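Local coordinates for endo-1,4-beta-Xylanase (Pseudoalteromonas haloplanktis, PDB 1XWQ), which hydrolyses internal beta-1,4 linkages of xylan as a family 8 glycoside hydrolase, and probably has some activity on related beta-1,4-glucans, at residues Asp74-Gly79 with Tyr378-Gly383; Ile205-Asp210 with Gly290-Leu295. The protein carries 1 engineered substitution. All blocks are in the same frame, centred on the assembly; numbering follows the deposited sequence.

How the contacts relate
Contact 1 lies in the substrate-binding cleft, where both segments hold bound xylose, whereas contact 2 is helix packing elsewhere in the same family 8 domain. Their centres are about 22 Å apart, on opposite sides of the centre of the chain, and their nearest atoms stay about 10 Å from each other. In sequence, both segments of contact 2 fall between those of contact 1. Helix 283-296 connects the two regions: its first turn meets Tyr381 of contact 1 through Trp283 and Arg284, and its later turns supply residues 290-295 of contact 2. The side chain of Ile205 remains about 12 Å from a bound xylose, so contact 2 does not touch the sugar.

Contact 1. Residues Asp74-Gly79 with Tyr378-Gly383; sequences DIRTQG and YRYYNG. Engineered in segment 74-79: Gln78 (natural residue Glu). With XYP (beta-D-xylopyranose), chain B; XYP (beta-D-xylopyranose), chain C.
Gly79 and Tyr380 bring the two backbones closest, CA to CA 7.8 Å, where the first turn of helix 77-89 faces that of helix 379-392. Tyr380, its ring swung opposite the backbone N (chi1 162°), reaches across and its OH donates to OE1 of the engineered Gln78 (2.8 Å), in the carbonyl plane on a lone pair. The xylose of chain B grips the same amide: its O3 donates to Gln78 OE1 at 2.6 Å, and Gln78 NE2 gives its O4 a nearly straight bond (178°). Arg76, extended, adds NH1 to that O3 (3.0 Å), while NE and NH2 clasp Asp74 side-on in a salt bridge that fixes the guanidinium. The ring of Tyr381 lays one face against C5 of this sugar. At a further bound xylose, that of chain C, Tyr378 CD2 lies 3.2 Å from O5, which sits over the ring face, and Asn382 ND2 bonds to O2. Replacing Tyr378 with a serine would probably strip that sugar of its aromatic platform, leaving Asn382 to hold it less firmly. Strand 74-76 runs between strands 58-66 and 123-128, and Ala66 of the former touches both Arg76 and Tyr380.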
loop_
_atom_site.group_PDB
_atom_site.type_symbol
_atom_site.label_atom_id
_atom_site.label_comp_id
_atom_site.label_asym_id
_atom_site.label_seq_id
_atom_site.Cartn_x
_atom_site.Cartn_y
_atom_site.Cartn_z
ATOM N N ASP A 74 -7.738 -9.331 13.824
ATOM C CA ASP A 74 -8.247 -9.991 12.633
ATOM C C ASP A 74 -7.153 -10.167 11.594
ATOM O O ASP A 74 -5.983 -9.913 11.874
ATOM C CB ASP A 74 -9.496 -9.285 12.066
ATOM C CG ASP A 74 -9.278 -7.802 11.786
ATOM O OD1 ASP A 74 -8.192 -7.420 11.309
ATOM O OD2 ASP A 74 -10.162 -6.949 11.996
ATOM N N ILE A 75 -7.525 -10.650 10.417
ATOM C CA ILE A 75 -6.551 -10.949 9.374
ATOM C C ILE A 75 -7.057 -10.304 8.088
ATOM O O ILE A 75 -8.212 -10.509 7.708
ATOM C CB ILE A 75 -6.388 -12.485 9.215
ATOM C CG1 ILE A 75 -6.062 -13.140 10.573
ATOM C CG2 ILE A 75 -5.321 -12.815 8.162
ATOM C CD1 ILE A 75 -6.206 -14.661 10.584
ATOM N N ARG A 76 -6.205 -9.511 7.441
ATOM C CA ARG A 76 -6.641 -8.655 6.332
ATOM C C ARG A 76 -5.872 -8.932 5.048
ATOM O O ARG A 76 -4.677 -9.231 5.093
ATOM C CB ARG A 76 -6.508 -7.180 6.727
ATOM C CG ARG A 76 -7.365 -6.823 7.925
ATOM C CD ARG A 76 -7.347 -5.361 8.350
ATOM N NE ARG A 76 -8.244 -5.202 9.495
ATOM C CZ ARG A 76 -8.894 -4.093 9.816
ATOM N NH1 ARG A 76 -8.753 -2.987 9.095
ATOM N NH2 ARG A 76 -9.690 -4.089 10.877
ATOM N N THR A 77 -6.549 -8.821 3.906
ATOM C CA THR A 77 -5.889 -9.020 2.613
ATOM C C THR A 77 -4.837 -7.948 2.360
ATOM O O THR A 77 -3.818 -8.206 1.731
ATOM C CB THR A 77 -6.899 -9.063 1.445
ATOM O OG1 THR A 77 -7.811 -7.957 1.535
ATOM C CG2 THR A 77 -7.787 -10.296 1.553
ATOM N N GLN A 78 -5.109 -6.746 2.849
ATOM C CA GLN A 78 -4.178 -5.641 2.777
ATOM C C GLN A 78 -2.812 -5.989 3.408
ATOM O O GLN A 78 -1.779 -5.918 2.732
ATOM C CB GLN A 78 -4.829 -4.421 3.418
ATOM C CG GLN A 78 -3.905 -3.317 3.754
ATOM C CD GLN A 78 -4.553 -2.323 4.671
ATOM O OE1 GLN A 78 -4.459 -2.451 5.902
ATOM N NE2 GLN A 78 -5.233 -1.330 4.088
ATOM N N GLY A 79 -2.815 -6.390 4.679
ATOM C CA GLY A 79 -1.588 -6.793 5.352
ATOM C C GLY A 79 -0.936 -8.029 4.751
ATOM O O GLY A 79 0.295 -8.098 4.633
ATOM N N TYR A 378 -0.777 -1.315 18.301
ATOM C CA TYR A 378 -1.103 -0.683 17.021
ATOM C C TYR A 378 -0.053 -0.885 15.930
ATOM O O TYR A 378 -0.011 -0.133 14.947
ATOM C CB TYR A 378 -1.416 0.807 17.220
ATOM C CG TYR A 378 -2.664 1.027 18.044
ATOM C CD1 TYR A 378 -3.916 0.639 17.560
ATOM C CD2 TYR A 378 -2.594 1.589 19.322
ATOM C CE1 TYR A 378 -5.068 0.825 18.316
ATOM C CE2 TYR A 378 -3.749 1.778 20.092
ATOM C CZ TYR A 378 -4.979 1.395 19.577
ATOM O OH TYR A 378 -6.129 1.571 20.316
ATOM N N ARG A 379 0.775 -1.918 16.081
ATOM C CA ARG A 379 1.862 -2.147 15.134
ATOM C C ARG A 379 1.449 -2.741 13.784
ATOM O O ARG A 379 2.257 -2.737 12.852
ATOM C CB ARG A 379 2.970 -3.001 15.756
ATOM C CG ARG A 379 2.632 -4.477 15.954
ATOM C CD ARG A 379 3.794 -5.232 16.574
ATOM N NE ARG A 379 3.569 -6.657 16.787
ATOM C CZ ARG A 379 2.987 -7.193 17.862
ATOM N NH1 ARG A 379 2.491 -6.429 18.834
ATOM N NH2 ARG A 379 2.876 -8.512 17.951
ATOM N N TYR A 380 0.227 -3.262 13.664
ATOM C CA TYR A 380 -0.186 -3.814 12.368
ATOM C C TYR A 380 -0.014 -2.790 11.251
ATOM O O TYR A 380 0.722 -3.024 10.294
ATOM C CB TYR A 380 -1.630 -4.344 12.361
ATOM C CG TYR A 380 -2.171 -4.489 10.951
ATOM C CD1 TYR A 380 -1.710 -5.507 10.110
ATOM C CD2 TYR A 380 -3.105 -3.585 10.438
ATOM C CE1 TYR A 380 -2.181 -5.635 8.805
ATOM C CE2 TYR A 380 -3.580 -3.703 9.124
ATOM C CZ TYR A 380 -3.110 -4.730 8.317
ATOM O OH TYR A 380 -3.571 -4.862 7.021
ATOM N N TYR A 381 -0.704 -1.661 11.375
ATOM C CA TYR A 381 -0.719 -0.683 10.298
ATOM C C TYR A 381 0.592 0.093 10.251
ATOM O O TYR A 381 1.192 0.247 9.179
ATOM C CB TYR A 381 -1.935 0.241 10.415
ATOM C CG TYR A 381 -2.215 1.033 9.159
ATOM C CD1 TYR A 381 -2.418 0.393 7.935
ATOM C CD2 TYR A 381 -2.292 2.421 9.195
ATOM C CE1 TYR A 381 -2.667 1.121 6.782
ATOM C CE2 TYR A 381 -2.545 3.155 8.048
ATOM C CZ TYR A 381 -2.726 2.503 6.845
ATOM O OH TYR A 381 -2.974 3.230 5.701
ATOM N N ASN A 382 1.041 0.562 11.412
ATOM C CA ASN A 382 2.321 1.257 11.515
ATOM C C ASN A 382 3.506 0.394 11.104
ATOM O O ASN A 382 4.378 0.847 10.368
ATOM C CB ASN A 382 2.524 1.793 12.927
ATOM C CG ASN A 382 1.618 2.968 13.234
ATOM O OD1 ASN A 382 1.548 3.925 12.464
ATOM N ND2 ASN A 382 0.903 2.893 14.358
ATOM N N GLY A 383 3.525 -0.850 11.579
ATOM C CA GLY A 383 4.591 -1.787 11.266
ATOM C C GLY A 383 4.615 -2.217 9.815
ATOM O O GLY A 383 5.695 -2.366 9.247
HETATM C C1 XYP B . -6.264 0.845 9.739
HETATM C C2 XYP B . -6.450 -0.544 9.191
HETATM C C3 XYP B . -6.229 -0.606 7.683
HETATM C C4 XYP B . -6.950 0.526 6.949
HETATM C C5 XYP B . -6.648 1.844 7.656
HETATM O O2 XYP B . -5.552 -1.422 9.829
HETATM O O3 XYP B . -6.670 -1.869 7.237
HETATM O O4 XYP B . -6.538 0.611 5.599
HETATM O O5 XYP B . -7.001 1.744 9.029
HETATM O O1 XYP C . -2.143 6.607 17.570
HETATM C C1 XYP C . -1.899 5.220 17.716
HETATM C C2 XYP C . -1.439 4.597 16.414
HETATM C C3 XYP C . -2.597 4.567 15.403
HETATM C C4 XYP C . -3.861 3.948 16.013
HETATM C C5 XYP C . -4.169 4.596 17.365
HETATM O O2 XYP C . -0.344 5.326 15.893
HETATM O O3 XYP C . -2.213 3.875 14.233
HETATM O O4 XYP C . -4.978 4.149 15.171
HETATM O O5 XYP C . -3.014 4.593 18.198
#

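Contact 2. Residues Ile205-Asp210 with Gly290-Leu295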
loop_
_atom_site.group_PDB
_atom_site.type_symbol
_atom_site.label_atom_id
_atom_site.label_comp_id
_atom_site.label_asym_id
_atom_site.label_seq_id
_atom_site.Cartn_x
_atom_site.Cartn_y
_atom_site.Cartn_z
ATOM N N ILE A 205 -2.048 3.099 -7.482
ATOM C CA ILE A 205 -0.595 2.988 -7.645
ATOM C C ILE A 205 -0.314 2.821 -9.134
ATOM O O ILE A 205 -0.171 1.695 -9.623
ATOM C CB ILE A 205 -0.003 1.792 -6.830
ATOM C CG1 ILE A 205 -0.534 1.774 -5.391
ATOM C CG2 ILE A 205 1.530 1.847 -6.831
ATOM C CD1 ILE A 205 -1.302 0.522 -5.039
ATOM N N PRO A 206 -0.267 3.934 -9.861
ATOM C CA PRO A 206 -0.191 3.893 -11.326
ATOM C C PRO A 206 0.951 3.035 -11.864
ATOM O O PRO A 206 0.740 2.342 -12.861
ATOM C CB PRO A 206 -0.017 5.359 -11.704
ATOM C CG PRO A 206 -0.734 6.084 -10.596
ATOM C CD PRO A 206 -0.320 5.321 -9.355
ATOM N N ALA A 207 2.116 3.066 -11.210
ATOM C CA ALA A 207 3.272 2.291 -11.662
ATOM C C ALA A 207 3.003 0.782 -11.682
ATOM O O ALA A 207 3.512 0.073 -12.553
ATOM C CB ALA A 207 4.500 2.608 -10.814
ATOM N N PHE A 208 2.201 0.296 -10.729
ATOM C CA PHE A 208 1.814 -1.117 -10.710
ATOM C C PHE A 208 1.098 -1.512 -12.003
ATOM O O PHE A 208 1.285 -2.617 -12.510
ATOM C CB PHE A 208 0.892 -1.431 -9.524
ATOM C CG PHE A 208 1.604 -1.599 -8.199
ATOM C CD1 PHE A 208 2.953 -1.266 -8.046
ATOM C CD2 PHE A 208 0.903 -2.079 -7.092
ATOM C CE1 PHE A 208 3.593 -1.413 -6.810
ATOM C CE2 PHE A 208 1.531 -2.226 -5.848
ATOM C CZ PHE A 208 2.878 -1.887 -5.708
ATOM N N TYR A 209 0.258 -0.612 -12.516
ATOM C CA TYR A 209 -0.535 -0.927 -13.696
ATOM C C TYR A 209 0.339 -0.971 -14.942
ATOM O O TYR A 209 0.129 -1.825 -15.805
ATOM C CB TYR A 209 -1.698 0.052 -13.871
ATOM C CG TYR A 209 -2.478 0.325 -12.597
ATOM C CD1 TYR A 209 -2.987 -0.712 -11.817
ATOM C CD2 TYR A 209 -2.703 1.627 -12.182
ATOM C CE1 TYR A 209 -3.693 -0.446 -10.641
ATOM C CE2 TYR A 209 -3.410 1.905 -11.029
ATOM C CZ TYR A 209 -3.897 0.880 -10.259
ATOM O OH TYR A 209 -4.594 1.202 -9.119
ATOM N N ASP A 210 1.330 -0.081 -15.018
ATOM C CA ASP A 210 2.335 -0.134 -16.092
ATOM C C ASP A 210 3.118 -1.442 -16.038
ATOM O O ASP A 210 3.397 -2.054 -17.073
ATOM C CB ASP A 210 3.303 1.044 -15.992
ATOM C CG ASP A 210 2.690 2.339 -16.476
ATOM O OD1 ASP A 210 2.208 2.376 -17.629
ATOM O OD2 ASP A 210 2.643 3.365 -15.769
ATOM N N GLY A 290 5.035 9.149 -4.362
ATOM C CA GLY A 290 6.484 9.002 -4.293
ATOM C C GLY A 290 6.939 7.731 -4.990
ATOM O O GLY A 290 7.937 7.734 -5.718
ATOM N N LEU A 291 6.195 6.643 -4.778
ATOM C CA LEU A 291 6.470 5.372 -5.452
ATOM C C LEU A 291 6.432 5.567 -6.973
ATOM O O LEU A 291 7.363 5.182 -7.694
ATOM C CB LEU A 291 5.456 4.298 -5.008
ATOM C CG LEU A 291 5.623 2.831 -5.454
ATOM C CD1 LEU A 291 4.685 1.946 -4.646
ATOM C CD2 LEU A 291 5.375 2.625 -6.950
ATOM N N ASP A 292 5.351 6.173 -7.459
ATOM C CA ASP A 292 5.174 6.358 -8.892
ATOM C C ASP A 292 6.252 7.256 -9.493
ATOM O O ASP A 292 6.763 6.974 -10.581
ATOM C CB ASP A 292 3.793 6.939 -9.187
ATOM C CG ASP A 292 3.422 6.821 -10.638
ATOM O OD1 ASP A 292 3.250 7.866 -11.308
ATOM O OD2 ASP A 292 3.297 5.717 -11.198
ATOM N N ALA A 293 6.591 8.333 -8.784
ATOM C CA ALA A 293 7.618 9.263 -9.245
ATOM C C ALA A 293 8.955 8.546 -9.366
ATOM O O ALA A 293 9.666 8.695 -10.368
ATOM C CB ALA A 293 7.738 10.433 -8.301
ATOM N N HIS A 294 9.288 7.763 -8.346
ATOM C CA HIS A 294 10.532 6.992 -8.336
ATOM C C HIS A 294 10.585 5.977 -9.482
ATOM O O HIS A 294 11.557 5.941 -10.248
ATOM C CB HIS A 294 10.729 6.301 -6.977
ATOM C CG HIS A 294 12.057 5.620 -6.826
ATOM N ND1 HIS A 294 12.255 4.558 -5.967
ATOM C CD2 HIS A 294 13.254 5.852 -7.419
ATOM C CE1 HIS A 294 13.515 4.164 -6.041
ATOM N NE2 HIS A 294 14.143 4.933 -6.914
ATOM N N LEU A 295 9.524 5.185 -9.614
ATOM C CA LEU A 295 9.502 4.054 -10.540
ATOM C C LEU A 295 9.236 4.447 -11.995
ATOM O O LEU A 295 9.834 3.882 -12.905
ATOM C CB LEU A 295 8.478 3.012 -10.070
ATOM C CG LEU A 295 8.987 1.953 -9.078
ATOM C CD1 LEU A 295 9.923 0.964 -9.790
ATOM C CD2 LEU A 295 9.679 2.558 -7.850
#
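Asp292 sends its carboxylate to the first turn of helix 206-215, next to Pro206 and Ala207, and both of its oxygens are gripped from elsewhere in the chain: OD2 by a salt bridge to Arg233 NH2, OD1 by a hydrogen bond to His302 NE2. The setting is helix-against-helix packing in the (alpha/alpha)6 barrel of family 8 enzymes. The axes of helix segments 206-210 and 290-295 approach to 9.3 Å, with their directions 44° apart. Asp292 OD2 also comes within 2.9 Å of Ala207 N, but the angle is too poor for a hydrogen bond. Pro206 CB packs 3.4 Å from the same Asp292 OD2, the two side chains crossing at about a right angle. A negative group beside the start of a helix is nevertheless likely to be eased by the helix dipole. Arg233 NH2 bridges to Asp210 OD2 as well, and this shared guanidinium probably offsets the repulsion between Asp210 OD2 and Asp292 OD2, 5.2 Å apart.

Beside this charged cluster the contact is apolar. The methyl of Ala207 points into helix 283-296, meeting Leu291 CD2 at 4.0 Å and Leu295 CB at 4.1 Å. Its small side chain is consistent with the close approach of the backbones here, where Ala207 and Asp292 are the nearest pair. In Leu291 a chi1 of -173° turns both methyls toward the other segment, CD1 reaching Ile205 CG2 at 3.8 Å as well as Phe208 CE1. Phe208 in turn stacks on Phe151 and meets Tyr148 edge-to-face, tying the contact to helix 143-160. Within the loop-to-helix turn itself, Ile205 CG2 rests over the centre of the Phe208 ring, 3.6 Å above its plane.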